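PDB 3U24: putative Lipoprotein from Shewanella oneidensis, which is of unknown function but binds zinc and calcium ions and belongs to the DUF885 family, within the metallopeptidase-like Peptidase_MA clan. Local coordinates for residues D479-I482 and H483-M487. Residues are numbered along the deposited sequence; the frame is centred on the assembly and turned at random.
Sequences DYSI and HVKGM
One face of the Tyr-480 ring carries Val-484, one helical turn later: Val-484 CB stands 4.0 Å from the ring centroid, a CH-pi contact nearly on the ring normal. The valine's two methyls divide over this face, CG2 near CE1 and CG1 near CZ and OH, while Lys-485 CD lies at the ring edge, 4.0 Å from Tyr-480 CE2. The chi1 of Tyr-480 (-175°) sets CG beside its own carbonyl carbon and directs the ring along the helix, against Val-484 and Lys-485; the ring also stacks with that of Tyr-264 in helix 260-289. Replacing Tyr-480 by alanine would probably leave Val-484 CB without a ring face and the Tyr-264 ring without its stacking mate, opening a gap between the two helices.

The imidazole of His-483 receives Ile-482 CG2 over one face, 4.2 Å from its centroid. At its edge, CD2 comes within 3.2 Å of Asp-479 O, which also takes the His-483 N-H in the regular helical bond. The Asp-479 carboxylate is turned 53° from this ring.

At the helix C-terminus, Ser-481 O accepts from Lys-485 N at 2.9 Å and from Met-487 N at 3.1 Å, the two donors approaching opposite faces of the carbonyl plane. Gly-486, the first residue to leave helical geometry, takes a positive phi (60°) that brings Met-487 back, its CB 3.8 Å from Ser-481 CB. A water links Ile-482 O to Gly-486 N, and Arg-240 hydrogen-bonds Ile-482 O and Met-487 O. The last carbonyls thus gain partners as the helix ends. Asp-479 OD2 is hydrogen-bonded to Tyr-246 OH and Val-519 N, while His-483 ND1 accepts from Ile-241 N and NE2 is hydrogen-bonded to Ala-514 O and Ser-517 O, a pattern consistent with a neutral imidazole protonated at NE2.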
loop_
_atom_site.group_PDB
_atom_site.type_symbol
_atom_site.label_atom_id
_atom_site.label_comp_id
_atom_site.label_asym_id
_atom_site.label_seq_id
_atom_site.Cartn_x
_atom_site.Cartn_y
_atom_site.Cartn_z
ATOM N N ASP A 479 -14.660 0.577 3.740
ATOM C CA ASP A 479 -14.182 1.758 3.020
ATOM C C ASP A 479 -15.311 2.379 2.190
ATOM O O ASP A 479 -15.531 3.599 2.219
ATOM C CB ASP A 479 -12.967 1.461 2.159
ATOM C CG ASP A 479 -12.289 2.737 1.649
ATOM O OD1 ASP A 479 -11.601 3.428 2.459
ATOM O OD2 ASP A 479 -12.417 3.026 0.427
ATOM N N TYR A 480 -16.053 1.516 1.509
ATOM C CA TYR A 480 -17.151 1.920 0.658
ATOM C C TYR A 480 -18.281 2.503 1.476
ATOM O O TYR A 480 -18.784 3.582 1.162
ATOM C CB TYR A 480 -17.642 0.718 -0.175
ATOM C CG TYR A 480 -18.717 1.052 -1.188
ATOM C CD1 TYR A 480 -18.389 1.551 -2.445
ATOM C CD2 TYR A 480 -20.059 0.910 -0.880
ATOM C CE1 TYR A 480 -19.392 1.886 -3.382
ATOM C CE2 TYR A 480 -21.059 1.242 -1.796
ATOM C CZ TYR A 480 -20.727 1.710 -3.056
ATOM O OH TYR A 480 -21.736 2.032 -3.976
ATOM N N SER A 481 -18.685 1.798 2.529
ATOM C CA SER A 481 -19.832 2.245 3.315
ATOM C C SER A 481 -19.586 3.586 3.993
ATOM O O SER A 481 -20.486 4.389 4.074
ATOM C CB SER A 481 -20.288 1.183 4.299
ATOM O OG SER A 481 -20.535 -0.034 3.584
ATOM N N ILE A 482 -18.366 3.827 4.436
ATOM C CA ILE A 482 -18.003 5.091 5.075
ATOM C C ILE A 482 -18.097 6.257 4.080
ATOM O O ILE A 482 -18.731 7.249 4.347
ATOM C CB ILE A 482 -16.579 4.992 5.683
ATOM C CG1 ILE A 482 -16.637 4.163 6.962
ATOM C CG2 ILE A 482 -15.985 6.375 5.992
ATOM C CD1 ILE A 482 -15.262 3.865 7.550
ATOM N N HIS A 483 -17.515 6.096 2.906
ATOM C CA HIS A 483 -17.421 7.171 1.935
ATOM C C HIS A 483 -18.644 7.367 1.063
ATOM O O HIS A 483 -18.879 8.474 0.568
ATOM C CB HIS A 483 -16.184 6.958 1.102
ATOM C CG HIS A 483 -14.951 7.252 1.865
ATOM N ND1 HIS A 483 -14.618 8.508 2.206
ATOM C CD2 HIS A 483 -14.020 6.421 2.470
ATOM C CE1 HIS A 483 -13.515 8.477 2.956
ATOM N NE2 HIS A 483 -13.133 7.206 3.093
ATOM N N VAL A 484 -19.445 6.309 0.910
ATOM C CA VAL A 484 -20.570 6.322 0.005
ATOM C C VAL A 484 -21.895 6.203 0.741
ATOM O O VAL A 484 -22.901 6.743 0.274
ATOM C CB VAL A 484 -20.461 5.207 -1.094
ATOM C CG1 VAL A 484 -21.665 5.264 -2.065
ATOM C CG2 VAL A 484 -19.168 5.397 -1.875
ATOM N N LYS A 485 -21.914 5.501 1.866
ATOM C CA LYS A 485 -23.201 5.141 2.484
ATOM C C LYS A 485 -23.360 5.689 3.900
ATOM O O LYS A 485 -24.239 5.245 4.627
ATOM C CB LYS A 485 -23.377 3.612 2.533
ATOM C CG LYS A 485 -23.359 2.928 1.188
ATOM C CD LYS A 485 -23.435 1.418 1.378
ATOM C CE LYS A 485 -24.816 0.915 1.782
ATOM N NZ LYS A 485 -25.637 0.745 0.551
ATOM N N GLY A 486 -22.503 6.619 4.293
ATOM C CA GLY A 486 -22.604 7.244 5.628
ATOM C C GLY A 486 -22.491 6.306 6.831
ATOM O O GLY A 486 -23.098 6.560 7.845
HETATM N N MSE A 487 -21.707 5.234 6.748
HETATM C CA MSE A 487 -21.543 4.332 7.905
HETATM C C MSE A 487 -20.921 5.110 9.064
HETATM O O MSE A 487 -19.996 5.894 8.853
HETATM C CB MSE A 487 -20.665 3.136 7.528
HETATM C CG MSE A 487 -20.199 2.256 8.670
HETATM SE SE MSE A 487 -19.196 0.699 8.063
HETATM C CE MSE A 487 -20.655 -0.552 7.757
HETATM O O HOH W 1 -21.078 8.678 2.812
#